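Local coordinates for thiazoline oxidase/subtilisin-like protease (Prochloron didemni, PDB 4H6X), which acts as a subtilisin-like protease in patellamide maturation, probably releasing and cyclising its peptide substrate by transamidation, at residues Pro31-Ile37 and Asn131-Met137; Arg16-Leu20 and Phe329-Pro333; Arg103-Asn107 and Pro138-Val142; Asp43-Cys48 and Ala260-Glu265. One frame throughout, in Å; residues are numbered along the deposited sequence.

Contact 1. Residues Pro31-Ile37 and Asn131-Met137; sequences PQITIVI and NCRVINM
Thr-34 to Ile-37 pair residue for residue with Arg-133 to Asn-136 as parallel strands, their short axes 4.7 Å apart and 18° from parallel. The hydrogen bonding starts one residue before the first pair, where Arg-133 N gives to Ile-33 O at 3.0 Å with its N-H angle bent to 145°. From there the bonds run nearly straight: Ile-35 N to Arg-133 O, Ile-135 N to Ile-35 O, Ile-37 N to Ile-135 O, and Met-137 N to Ile-37 O at 2.8 Å. Ile-35 and Ile-37 on one strand, Arg-133 and Ile-135 on the other, thus spend both backbone groups across this contact, while Thr-34 bonds with Asn-169 and Ile-170, and Val-36 with Ile-170 and His-172.

One side-chain bond joins the strands. With CG anti to the backbone N (chi1 -178°) and the chain extended to NE, Arg-133 lies alongside Thr-34, and its NH1 gives to Thr-34 OG1 at 2.8 Å in the guanidinium plane; Ile-135 CG1 sits over one face, toward the rim. The buried amide of Asn-136 lies beside Ile-37, Asn-136 OD1 3.7 Å from Ile-37 CB; its hydrogen bonds go elsewhere, ND2 to Tyr-44 OH and OD1 with Thr-114 OG1. On the same face Ile-37 CD1 meets Val-134 CG1 at 3.7 Å. On the other, Val-36 CG1 touches Met-137 CE at 3.9 Å.

In the seven-stranded parallel sheet of this subtilisin-like fold, strand 34-39 separates 133-138 from 170-173. Helices 101-118 and 273-293 cover the face of Ile-35, and helix 154-165 packs on Val-36 and Met-137.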
loop_
_atom_site.group_PDB
_atom_site.type_symbol
_atom_site.label_atom_id
_atom_site.label_comp_id
_atom_site.label_asym_id
_atom_site.label_seq_id
_atom_site.Cartn_x
_atom_site.Cartn_y
_atom_site.Cartn_z
ATOM N N PRO A 31 -16.727 1.505 -2.115
ATOM C CA PRO A 31 -16.715 1.662 -0.653
ATOM C C PRO A 31 -17.090 0.411 0.142
ATOM O O PRO A 31 -16.969 0.420 1.367
ATOM C CB PRO A 31 -17.744 2.790 -0.399
ATOM C CG PRO A 31 -18.513 2.915 -1.670
ATOM C CD PRO A 31 -17.550 2.547 -2.759
ATOM N N GLN A 32 -17.547 -0.645 -0.533
ATOM C CA GLN A 32 -17.779 -1.923 0.141
ATOM C C GLN A 32 -16.463 -2.694 0.321
ATOM O O GLN A 32 -16.416 -3.701 1.030
ATOM C CB GLN A 32 -18.795 -2.791 -0.621
ATOM C CG GLN A 32 -20.205 -2.228 -0.679
ATOM C CD GLN A 32 -21.193 -3.219 -1.271
ATOM O OE1 GLN A 32 -21.378 -4.321 -0.746
ATOM N NE2 GLN A 32 -21.832 -2.835 -2.370
ATOM N N ILE A 33 -15.402 -2.233 -0.338
ATOM C CA ILE A 33 -14.085 -2.854 -0.192
ATOM C C ILE A 33 -13.312 -2.041 0.843
ATOM O O ILE A 33 -13.056 -0.843 0.636
ATOM C CB ILE A 33 -13.306 -2.910 -1.535
ATOM C CG1 ILE A 33 -14.096 -3.695 -2.603
ATOM C CG2 ILE A 33 -11.911 -3.505 -1.336
ATOM C CD1 ILE A 33 -14.527 -5.079 -2.166
ATOM N N THR A 34 -12.964 -2.704 1.943
ATOM C CA THR A 34 -12.228 -2.096 3.055
ATOM C C THR A 34 -10.777 -2.545 3.068
ATOM O O THR A 34 -10.502 -3.749 3.108
ATOM C CB THR A 34 -12.891 -2.435 4.410
ATOM O OG1 THR A 34 -14.203 -1.865 4.430
ATOM C CG2 THR A 34 -12.051 -1.880 5.599
ATOM N N ILE A 35 -9.863 -1.575 3.023
ATOM C CA ILE A 35 -8.430 -1.839 3.136
ATOM C C ILE A 35 -7.995 -1.348 4.511
ATOM O O ILE A 35 -8.233 -0.197 4.858
ATOM C CB ILE A 35 -7.614 -1.076 2.049
ATOM C CG1 ILE A 35 -8.088 -1.451 0.626
ATOM C CG2 ILE A 35 -6.112 -1.318 2.219
ATOM C CD1 ILE A 35 -7.966 -0.309 -0.375
ATOM N N VAL A 36 -7.375 -2.229 5.297
ATOM C CA VAL A 36 -6.822 -1.820 6.590
ATOM C C VAL A 36 -5.316 -1.739 6.437
ATOM O O VAL A 36 -4.666 -2.713 6.041
ATOM C CB VAL A 36 -7.218 -2.769 7.750
ATOM C CG1 VAL A 36 -6.601 -2.297 9.063
ATOM C CG2 VAL A 36 -8.739 -2.835 7.891
ATOM N N ILE A 37 -4.769 -0.577 6.775
ATOM C CA ILE A 37 -3.351 -0.316 6.617
ATOM C C ILE A 37 -2.675 -0.322 7.980
ATOM O O ILE A 37 -2.929 0.556 8.831
ATOM C CB ILE A 37 -3.113 1.038 5.900
ATOM C CG1 ILE A 37 -3.750 1.013 4.498
ATOM C CG2 ILE A 37 -1.629 1.368 5.812
ATOM C CD1 ILE A 37 -3.711 2.370 3.791
ATOM N N ASN A 131 -11.740 5.399 -4.363
ATOM C CA ASN A 131 -13.128 5.219 -3.916
ATOM C C ASN A 131 -13.378 4.079 -2.933
ATOM O O ASN A 131 -14.505 3.901 -2.472
ATOM C CB ASN A 131 -14.093 5.105 -5.112
ATOM C CG ASN A 131 -14.417 6.453 -5.739
ATOM O OD1 ASN A 131 -14.894 6.522 -6.876
ATOM N ND2 ASN A 131 -14.171 7.530 -5.001
ATOM N N CYS A 132 -12.334 3.317 -2.612
ATOM C CA CYS A 132 -12.428 2.284 -1.568
ATOM C C CYS A 132 -12.397 2.895 -0.187
ATOM O O CYS A 132 -11.931 4.033 -0.015
ATOM C CB CYS A 132 -11.287 1.272 -1.704
ATOM S SG CYS A 132 -11.410 0.293 -3.218
ATOM N N ARG A 133 -12.894 2.139 0.791
ATOM C CA ARG A 133 -12.870 2.541 2.198
ATOM C C ARG A 133 -11.511 2.155 2.778
ATOM O O ARG A 133 -11.039 1.027 2.589
ATOM C CB ARG A 133 -13.998 1.837 2.963
ATOM C CG ARG A 133 -14.127 2.188 4.443
ATOM C CD ARG A 133 -15.430 1.630 5.003
ATOM N NE ARG A 133 -15.472 1.673 6.462
ATOM C CZ ARG A 133 -15.309 0.616 7.256
ATOM N NH1 ARG A 133 -15.102 -0.593 6.743
ATOM N NH2 ARG A 133 -15.365 0.765 8.574
ATOM N N VAL A 134 -10.865 3.100 3.453
ATOM C CA VAL A 134 -9.559 2.823 4.039
ATOM C C VAL A 134 -9.590 3.093 5.536
ATOM O O VAL A 134 -10.066 4.154 5.970
ATOM C CB VAL A 134 -8.438 3.653 3.379
ATOM C CG1 VAL A 134 -7.162 3.581 4.216
ATOM C CG2 VAL A 134 -8.177 3.171 1.952
ATOM N N ILE A 135 -9.110 2.116 6.307
ATOM C CA ILE A 135 -8.872 2.285 7.747
ATOM C C ILE A 135 -7.372 2.218 8.008
ATOM O O ILE A 135 -6.724 1.202 7.722
ATOM C CB ILE A 135 -9.581 1.202 8.592
ATOM C CG1 ILE A 135 -11.107 1.306 8.416
ATOM C CG2 ILE A 135 -9.175 1.300 10.079
ATOM C CD1 ILE A 135 -11.896 0.125 8.985
ATOM N N ASN A 136 -6.815 3.316 8.510
ATOM C CA ASN A 136 -5.454 3.302 9.018
ATOM C C ASN A 136 -5.435 2.807 10.461
ATOM O O ASN A 136 -6.209 3.281 11.297
ATOM C CB ASN A 136 -4.829 4.696 8.918
ATOM C CG ASN A 136 -4.352 5.028 7.510
ATOM O OD1 ASN A 136 -3.287 4.573 7.075
ATOM N ND2 ASN A 136 -5.116 5.841 6.806
ATOM N N MET A 137 -4.560 1.853 10.755
ATOM C CA MET A 137 -4.360 1.395 12.132
ATOM C C MET A 137 -2.923 1.737 12.552
ATOM O O MET A 137 -2.008 0.908 12.400
ATOM C CB MET A 137 -4.624 -0.109 12.245
ATOM C CG MET A 137 -4.625 -0.632 13.680
ATOM S SD MET A 137 -4.681 -2.440 13.794
ATOM C CE MET A 137 -6.228 -2.761 12.966
#

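Contact 2. Residues Arg16-Leu20 and Phe329-Pro333; sequences RIPGL and FVNIP
Gly-19, third residue of the type II turn Ile-17 to Leu-20, brings its CA to 5.3 Å from the CA of Ile-332 in the first turn of helix 332-340. Its positive phi (92°) suits glycine, and a CB on this backbone would collide with Pro-333 CD and Ile-332 CG2. Gly-19 and Asn-331 each stand at the N-cap of a helix, so the contact joins two helix starts.

No direct hydrogen bond crosses. A single water instead donates to Pro-18 O at 2.7 Å and to Val-330 O, and accepts from Ile-332 N at 2.9 Å.

Ile-332 has the largest share of the packing: its CD1 reaches Ile-17 CG2 at 3.8 Å and also touches Leu-20 CA, while CG2 lies 3.6 Å from Gly-19 O. Replacing it by an alanine would probably open a gap against the turn, with Ile-17 CG2 and Leu-20 CA losing the CD1 they pack on. Phe-329 presents its ring edge to Arg-16 and Pro-18, CZ 3.4 Å from Arg-16 O. Ile-17 and Val-330 also pack on strand 249-253 and helix 273-293.

The N-terminal loop is therefore fitted to the C-terminal helix by shape and apolar contact, with one three-bonded water supplying the polar link.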
loop_
_atom_site.group_PDB
_atom_site.type_symbol
_atom_site.label_atom_id
_atom_site.label_comp_id
_atom_site.label_asym_id
_atom_site.label_seq_id
_atom_site.Cartn_x
_atom_site.Cartn_y
_atom_site.Cartn_z
ATOM N N ARG A 16 3.541 2.819 -16.851
ATOM C CA ARG A 16 4.367 1.780 -16.248
ATOM C C ARG A 16 3.571 0.507 -15.957
ATOM O O ARG A 16 4.156 -0.541 -15.711
ATOM C CB ARG A 16 5.048 2.311 -14.980
ATOM C CG ARG A 16 6.117 3.361 -15.268
ATOM C CD ARG A 16 6.578 4.094 -14.009
ATOM N NE ARG A 16 7.326 3.230 -13.088
ATOM C CZ ARG A 16 7.833 3.628 -11.919
ATOM N NH1 ARG A 16 7.678 4.881 -11.504
ATOM N NH2 ARG A 16 8.503 2.764 -11.166
ATOM N N ILE A 17 2.243 0.612 -15.967
ATOM C CA ILE A 17 1.370 -0.529 -15.650
ATOM C C ILE A 17 0.330 -0.752 -16.745
ATOM O O ILE A 17 -0.757 -0.174 -16.711
ATOM C CB ILE A 17 0.682 -0.405 -14.263
ATOM C CG1 ILE A 17 1.727 -0.125 -13.170
ATOM C CG2 ILE A 17 -0.072 -1.681 -13.932
ATOM C CD1 ILE A 17 1.144 0.180 -11.801
ATOM N N PRO A 18 0.661 -1.615 -17.723
ATOM C CA PRO A 18 -0.297 -1.975 -18.768
ATOM C C PRO A 18 -1.644 -2.376 -18.164
ATOM O O PRO A 18 -1.683 -3.146 -17.208
ATOM C CB PRO A 18 0.382 -3.177 -19.449
ATOM C CG PRO A 18 1.842 -2.925 -19.255
ATOM C CD PRO A 18 1.923 -2.367 -17.855
ATOM N N GLY A 19 -2.739 -1.832 -18.687
ATOM C CA GLY A 19 -4.074 -2.190 -18.210
ATOM C C GLY A 19 -4.616 -1.306 -17.094
ATOM O O GLY A 19 -5.819 -1.348 -16.797
ATOM N N LEU A 20 -3.751 -0.497 -16.477
ATOM C CA LEU A 20 -4.187 0.339 -15.348
ATOM C C LEU A 20 -5.235 1.358 -15.781
ATOM O O LEU A 20 -6.293 1.479 -15.147
ATOM C CB LEU A 20 -3.005 1.033 -14.646
ATOM C CG LEU A 20 -3.382 1.970 -13.485
ATOM C CD1 LEU A 20 -4.053 1.212 -12.341
ATOM C CD2 LEU A 20 -2.177 2.759 -12.985
ATOM N N PHE A 329 6.092 -9.752 -13.395
ATOM C CA PHE A 329 5.575 -8.389 -13.275
ATOM C C PHE A 329 4.054 -8.387 -13.398
ATOM O O PHE A 329 3.495 -9.140 -14.199
ATOM C CB PHE A 329 6.212 -7.493 -14.349
ATOM C CG PHE A 329 5.814 -6.045 -14.254
ATOM C CD1 PHE A 329 6.452 -5.189 -13.355
ATOM C CD2 PHE A 329 4.803 -5.537 -15.054
ATOM C CE1 PHE A 329 6.084 -3.854 -13.269
ATOM C CE2 PHE A 329 4.428 -4.199 -14.966
ATOM C CZ PHE A 329 5.071 -3.359 -14.074
ATOM N N VAL A 330 3.391 -7.530 -12.616
ATOM C CA VAL A 330 1.927 -7.429 -12.602
ATOM C C VAL A 330 1.357 -7.337 -14.018
ATOM O O VAL A 330 1.860 -6.569 -14.853
ATOM C CB VAL A 330 1.437 -6.249 -11.714
ATOM C CG1 VAL A 330 1.990 -4.916 -12.200
ATOM C CG2 VAL A 330 -0.086 -6.199 -11.624
ATOM N N ASN A 331 0.305 -8.116 -14.268
ATOM C CA ASN A 331 -0.330 -8.200 -15.581
ATOM C C ASN A 331 -1.827 -8.024 -15.425
ATOM O O ASN A 331 -2.588 -8.993 -15.448
ATOM C CB ASN A 331 0.014 -9.555 -16.241
ATOM C CG ASN A 331 -0.592 -9.729 -17.633
ATOM O OD1 ASN A 331 -1.157 -8.801 -18.206
ATOM N ND2 ASN A 331 -0.493 -10.947 -18.170
ATOM N N ILE A 332 -2.250 -6.773 -15.261
ATOM C CA ILE A 332 -3.665 -6.445 -15.152
ATOM C C ILE A 332 -4.516 -7.048 -16.293
ATOM O O ILE A 332 -5.539 -7.678 -16.025
ATOM C CB ILE A 332 -3.899 -4.917 -15.023
ATOM C CG1 ILE A 332 -3.471 -4.416 -13.630
ATOM C CG2 ILE A 332 -5.357 -4.569 -15.261
ATOM C CD1 ILE A 332 -3.588 -2.904 -13.470
ATOM N N PRO A 333 -4.114 -6.846 -17.568
ATOM C CA PRO A 333 -4.983 -7.410 -18.631
ATOM C C PRO A 333 -5.171 -8.932 -18.509
ATOM O O PRO A 333 -6.298 -9.433 -18.613
ATOM C CB PRO A 333 -4.222 -7.056 -19.930
ATOM C CG PRO A 333 -3.379 -5.872 -19.565
ATOM C CD PRO A 333 -2.953 -6.130 -18.134
HETATM O O HOH W 1 -0.266 -4.676 -15.505
#

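Contact 3. Residues Arg103-Asn107 and Pro138-Val142; sequences RIVLN and PQDAV
Charge and hydrogen bonding meet on one oxygen, OD2 of Asp-140, which accepts from Arg-103 twice and from Asn-107 once. Arg-103 comes side-on, NH2 at 3.1 Å from Asp-140 OD2 and NE at 3.3 Å from the same atom, both with that oxygen in the guanidinium plane. This is a salt bridge to a single oxygen, with guanidinium and carboxylate planes 22° apart. The third donor, Asn-107 ND2, lies 3.2 Å from Asp-140 OD2 and approaches from above the carboxylate, the amide standing at 79° to it. Three donors on OD2 would be expected to favour the ionised carboxylate. Asp-140 CG sits between its backbone N and carbonyl carbon (chi1 65°), which turns the carboxylate toward the helix.

Second partners fix the donors: Arg-103 NH2 also gives to Glu-66 O, while Asn-107 OD1 accepts from Asp-41 N and its ND2 also gives to Tyr-73 OH. In this subtilisin-like fold the pairing ties the N-terminal part of helix 101-118 to the loop leaving strand 133-138, beside Asp-39, probably the triad aspartate, which Leu-106 touches.

The apolar share belongs to Leu-106. Its CD2 lies against the backbone of the turn, 3.8 Å from Asp-140 CA, and reaches Gln-139 CB more distantly at 4.3 Å.

No backbone-to-backbone bond crosses between the segments. Gln-139 to Val-142 form a type I turn, closed by a weak bond of 3.3 Å from Val-142 N to Gln-139 O.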
loop_
_atom_site.group_PDB
_atom_site.type_symbol
_atom_site.label_atom_id
_atom_site.label_comp_id
_atom_site.label_asym_id
_atom_site.label_seq_id
_atom_site.Cartn_x
_atom_site.Cartn_y
_atom_site.Cartn_z
ATOM N N ARG A 103 9.853 7.238 14.758
ATOM C CA ARG A 103 8.407 7.413 14.567
ATOM C C ARG A 103 8.113 8.192 13.298
ATOM O O ARG A 103 7.121 7.925 12.625
ATOM C CB ARG A 103 7.759 8.141 15.748
ATOM C CG ARG A 103 7.782 7.375 17.064
ATOM C CD ARG A 103 7.226 8.249 18.189
ATOM N NE ARG A 103 5.863 8.673 17.903
ATOM C CZ ARG A 103 5.290 9.781 18.368
ATOM N NH1 ARG A 103 5.962 10.613 19.148
ATOM N NH2 ARG A 103 4.031 10.057 18.046
ATOM N N ILE A 104 8.961 9.171 12.975
ATOM C CA ILE A 104 8.747 9.965 11.759
ATOM C C ILE A 104 8.866 9.087 10.507
ATOM O O ILE A 104 8.045 9.198 9.613
ATOM C CB ILE A 104 9.678 11.197 11.688
ATOM C CG1 ILE A 104 9.215 12.268 12.695
ATOM C CG2 ILE A 104 9.695 11.804 10.285
ATOM C CD1 ILE A 104 10.249 13.344 12.974
ATOM N N VAL A 105 9.890 8.239 10.450
ATOM C CA VAL A 105 10.049 7.296 9.335
ATOM C C VAL A 105 8.737 6.542 9.116
ATOM O O VAL A 105 8.241 6.483 7.996
ATOM C CB VAL A 105 11.224 6.303 9.536
ATOM C CG1 VAL A 105 11.225 5.210 8.462
ATOM C CG2 VAL A 105 12.562 7.029 9.516
ATOM N N LEU A 106 8.176 5.995 10.196
ATOM C CA LEU A 106 6.924 5.214 10.125
ATOM C C LEU A 106 5.720 6.053 9.727
ATOM O O LEU A 106 4.894 5.621 8.909
ATOM C CB LEU A 106 6.641 4.512 11.461
ATOM C CG LEU A 106 5.850 3.204 11.345
ATOM C CD1 LEU A 106 6.705 2.123 10.702
ATOM C CD2 LEU A 106 5.340 2.747 12.707
ATOM N N ASN A 107 5.599 7.249 10.306
ATOM C CA ASN A 107 4.442 8.094 10.004
ATOM C C ASN A 107 4.532 8.670 8.604
ATOM O O ASN A 107 3.520 8.788 7.899
ATOM C CB ASN A 107 4.292 9.215 11.028
ATOM C CG ASN A 107 4.030 8.691 12.422
ATOM O OD1 ASN A 107 3.593 7.549 12.598
ATOM N ND2 ASN A 107 4.292 9.525 13.430
ATOM N N PRO A 138 -2.703 2.973 13.050
ATOM C CA PRO A 138 -1.319 3.427 13.267
ATOM C C PRO A 138 -0.606 2.651 14.366
ATOM O O PRO A 138 -1.220 2.324 15.379
ATOM C CB PRO A 138 -1.493 4.889 13.707
ATOM C CG PRO A 138 -2.814 5.291 13.138
ATOM C CD PRO A 138 -3.668 4.054 13.298
ATOM N N GLN A 139 0.688 2.407 14.162
ATOM C CA GLN A 139 1.509 1.604 15.056
ATOM C C GLN A 139 2.660 2.403 15.704
ATOM O O GLN A 139 3.500 1.830 16.412
ATOM C CB GLN A 139 2.115 0.422 14.278
ATOM C CG GLN A 139 1.105 -0.478 13.565
ATOM C CD GLN A 139 0.136 -1.139 14.529
ATOM O OE1 GLN A 139 0.529 -1.595 15.605
ATOM N NE2 GLN A 139 -1.136 -1.169 14.164
ATOM N N ASP A 140 2.731 3.708 15.459
ATOM C CA ASP A 140 3.975 4.436 15.809
ATOM C C ASP A 140 4.187 4.581 17.320
ATOM O O ASP A 140 5.334 4.781 17.790
ATOM C CB ASP A 140 4.070 5.784 15.088
ATOM C CG ASP A 140 2.999 6.756 15.517
ATOM O OD1 ASP A 140 1.794 6.404 15.391
ATOM O OD2 ASP A 140 3.374 7.877 15.965
ATOM N N ALA A 141 3.089 4.448 18.067
ATOM C CA ALA A 141 3.109 4.613 19.512
ATOM C C ALA A 141 3.912 3.536 20.227
ATOM O O ALA A 141 4.494 3.810 21.278
ATOM C CB ALA A 141 1.705 4.709 20.070
ATOM N N VAL A 142 3.971 2.328 19.660
ATOM C CA VAL A 142 4.890 1.295 20.186
ATOM C C VAL A 142 6.359 1.740 20.126
ATOM O O VAL A 142 7.242 1.063 20.655
ATOM C CB VAL A 142 4.751 -0.096 19.501
ATOM C CG1 VAL A 142 3.342 -0.626 19.627
ATOM C CG2 VAL A 142 5.208 -0.083 18.044
#

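Contact 4. Residues Asp43-Cys48 and Ala260-Glu265; sequences DYTLSC and AQPCTE
Asp-43 and Pro-262, their CA atoms 5.5 Å apart, bring together two turns, type I from Asp-43 to Leu-46 and type II from Gln-261 to Thr-264, where the loop after strand 34-39 of this subtilisin-like fold meets the connection between antiparallel strands 257-259 and 268-270. An Asx turn overlaps the start of the first: Asp-43 OD1 accepts from Thr-45 N at 3.1 Å. Thr-45 OG1 gives to the same Asp-43 OD1 at 2.6 Å, from the same face of the carboxylate. With CG anti to the backbone N (chi1 179°), Asp-43 OD2 takes Cys-263 N at 2.7 Å, met nearly along the C-O axis, so one carboxylate shapes its own turn and grips the opposite one. An alanine at Asp-43 would take away both oxygens, and the likely result is a Cys-263 N-H without its acceptor and a Thr-45 hydroxyl set free to turn.

Leu-46 is wedged between the loops. Its CD1 packs on Ala-260 CB at 3.6 Å, and its CD2 lies 3.2 Å from Thr-264 O.

Beyond it, Glu-265 folds back, bent at chi2 (-63°), to meet the backbone where the 3-10 segment starts: OE2 accepts from Ser-47 N at 2.9 Å through its syn lone pair. The Ser-47 OG to Glu-265 OE1 approach is too short to trust. Water bridges OE2 to Thr-45 O, and a second water links OE1 to Cys-48 N. Helices 70-82 and 101-118 back Pro-262 through Tyr-73 and Cys-111. Cys-48 SG touches Ala-260 CB at 4.0 Å.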
loop_
_atom_site.group_PDB
_atom_site.type_symbol
_atom_site.label_atom_id
_atom_site.label_comp_id
_atom_site.label_asym_id
_atom_site.label_seq_id
_atom_site.Cartn_x
_atom_site.Cartn_y
_atom_site.Cartn_z
ATOM N N ASP A 43 -1.194 11.730 7.869
ATOM C CA ASP A 43 -1.622 13.108 8.113
ATOM C C ASP A 43 -2.893 13.369 7.315
ATOM O O ASP A 43 -2.843 13.603 6.117
ATOM C CB ASP A 43 -0.483 14.063 7.722
ATOM C CG ASP A 43 -0.835 15.547 7.909
ATOM O OD1 ASP A 43 -1.955 15.881 8.355
ATOM O OD2 ASP A 43 0.038 16.382 7.589
ATOM N N TYR A 44 -4.034 13.317 7.994
ATOM C CA TYR A 44 -5.342 13.488 7.350
ATOM C C TYR A 44 -5.715 14.933 7.004
ATOM O O TYR A 44 -6.811 15.168 6.500
ATOM C CB TYR A 44 -6.449 12.906 8.238
ATOM C CG TYR A 44 -6.634 11.415 8.148
ATOM C CD1 TYR A 44 -5.737 10.608 7.431
ATOM C CD2 TYR A 44 -7.690 10.796 8.809
ATOM C CE1 TYR A 44 -5.913 9.232 7.358
ATOM C CE2 TYR A 44 -7.866 9.427 8.735
ATOM C CZ TYR A 44 -6.974 8.652 8.016
ATOM O OH TYR A 44 -7.149 7.277 7.963
ATOM N N THR A 45 -4.832 15.891 7.280
ATOM C CA THR A 45 -5.054 17.277 6.828
ATOM C C THR A 45 -4.626 17.496 5.372
ATOM O O THR A 45 -4.938 18.529 4.795
ATOM C CB THR A 45 -4.352 18.336 7.717
ATOM O OG1 THR A 45 -2.924 18.208 7.609
ATOM C CG2 THR A 45 -4.773 18.211 9.170
ATOM N N LEU A 46 -3.923 16.534 4.774
ATOM C CA LEU A 46 -3.481 16.689 3.379
ATOM C C LEU A 46 -4.650 16.597 2.413
ATOM O O LEU A 46 -5.530 15.743 2.575
ATOM C CB LEU A 46 -2.400 15.674 3.020
ATOM C CG LEU A 46 -1.224 15.608 3.997
ATOM C CD1 LEU A 46 -0.194 14.581 3.551
ATOM C CD2 LEU A 46 -0.575 16.975 4.179
ATOM N N SER A 47 -4.660 17.475 1.406
ATOM C CA SER A 47 -5.799 17.584 0.491
ATOM C C SER A 47 -6.051 16.307 -0.306
ATOM O O SER A 47 -7.183 16.039 -0.689
ATOM C CB SER A 47 -5.660 18.788 -0.456
ATOM O OG SER A 47 -4.474 18.712 -1.239
ATOM N N CYS A 48 -5.008 15.510 -0.530
ATOM C CA CYS A 48 -5.180 14.227 -1.216
ATOM C C CYS A 48 -6.160 13.289 -0.509
ATOM O O CYS A 48 -6.691 12.375 -1.131
ATOM C CB CYS A 48 -3.834 13.544 -1.458
ATOM S SG CYS A 48 -2.985 12.994 0.039
ATOM N N ALA A 260 2.316 11.303 -0.758
ATOM C CA ALA A 260 2.306 12.397 0.216
ATOM C C ALA A 260 3.323 12.234 1.351
ATOM O O ALA A 260 3.743 11.112 1.681
ATOM C CB ALA A 260 0.909 12.568 0.780
ATOM N N GLN A 261 3.698 13.368 1.947
ATOM C CA GLN A 261 4.540 13.413 3.129
ATOM C C GLN A 261 3.862 14.347 4.148
ATOM O O GLN A 261 3.165 15.290 3.751
ATOM C CB GLN A 261 5.972 13.860 2.782
ATOM C CG GLN A 261 6.099 15.307 2.310
ATOM C CD GLN A 261 7.383 15.607 1.560
ATOM O OE1 GLN A 261 7.356 16.295 0.538
ATOM N NE2 GLN A 261 8.502 15.124 2.061
ATOM N N PRO A 262 4.033 14.076 5.456
ATOM C CA PRO A 262 3.292 14.820 6.486
ATOM C C PRO A 262 3.514 16.337 6.435
ATOM O O PRO A 262 4.610 16.787 6.093
ATOM C CB PRO A 262 3.862 14.286 7.813
ATOM C CG PRO A 262 4.606 13.043 7.483
ATOM C CD PRO A 262 4.932 13.051 6.024
ATOM N N CYS A 263 2.469 17.086 6.791
ATOM C CA CYS A 263 2.531 18.531 7.085
ATOM C C CYS A 263 2.754 19.441 5.883
ATOM O O CYS A 263 2.998 20.637 6.051
ATOM C CB CYS A 263 3.581 18.828 8.152
ATOM S SG CYS A 263 3.278 17.991 9.714
ATOM N N THR A 264 2.676 18.885 4.682
ATOM C CA THR A 264 2.841 19.688 3.484
ATOM C C THR A 264 2.050 19.137 2.313
ATOM O O THR A 264 1.800 17.939 2.227
ATOM C CB THR A 264 4.316 19.892 3.083
ATOM O OG1 THR A 264 4.360 20.614 1.849
ATOM C CG2 THR A 264 5.043 18.557 2.889
ATOM N N GLU A 265 1.676 20.031 1.405
ATOM C CA GLU A 265 0.930 19.645 0.223
ATOM C C GLU A 265 1.829 19.110 -0.883
ATOM O O GLU A 265 1.337 18.468 -1.808
ATOM C CB GLU A 265 0.060 20.804 -0.280
ATOM C CG GLU A 265 -1.175 21.035 0.573
ATOM C CD GLU A 265 -2.133 19.843 0.577
ATOM O OE1 GLU A 265 -2.332 19.204 -0.483
ATOM O OE2 GLU A 265 -2.701 19.556 1.643
HETATM O O HOH W 2 -3.473 20.636 3.804
HETATM O O HOH W 3 -2.067 16.329 -0.385
#

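In the fold
Contact 1 is the buried one, made mainly of backbone bonds and aliphatic side chains within the parallel sheet; the other three are partly buried, each with its centre about 16 Å from that of the chain. Contact 3 takes up the chain where contact 1 leaves it, at the end of strand 133-138, and exchanges strand pairing for a salt bridge. Contact 4 reaches contact 1 through Tyr-44 OH and Asn-136 ND2, probably a hydrogen bond, and relies on carboxylates and waters. Contact 2, apolar around one water, encloses the other three along the sequence and lies across the chain's centre from contact 3. Helix 101-118 enters contact 3 and borders contacts 1 and 4.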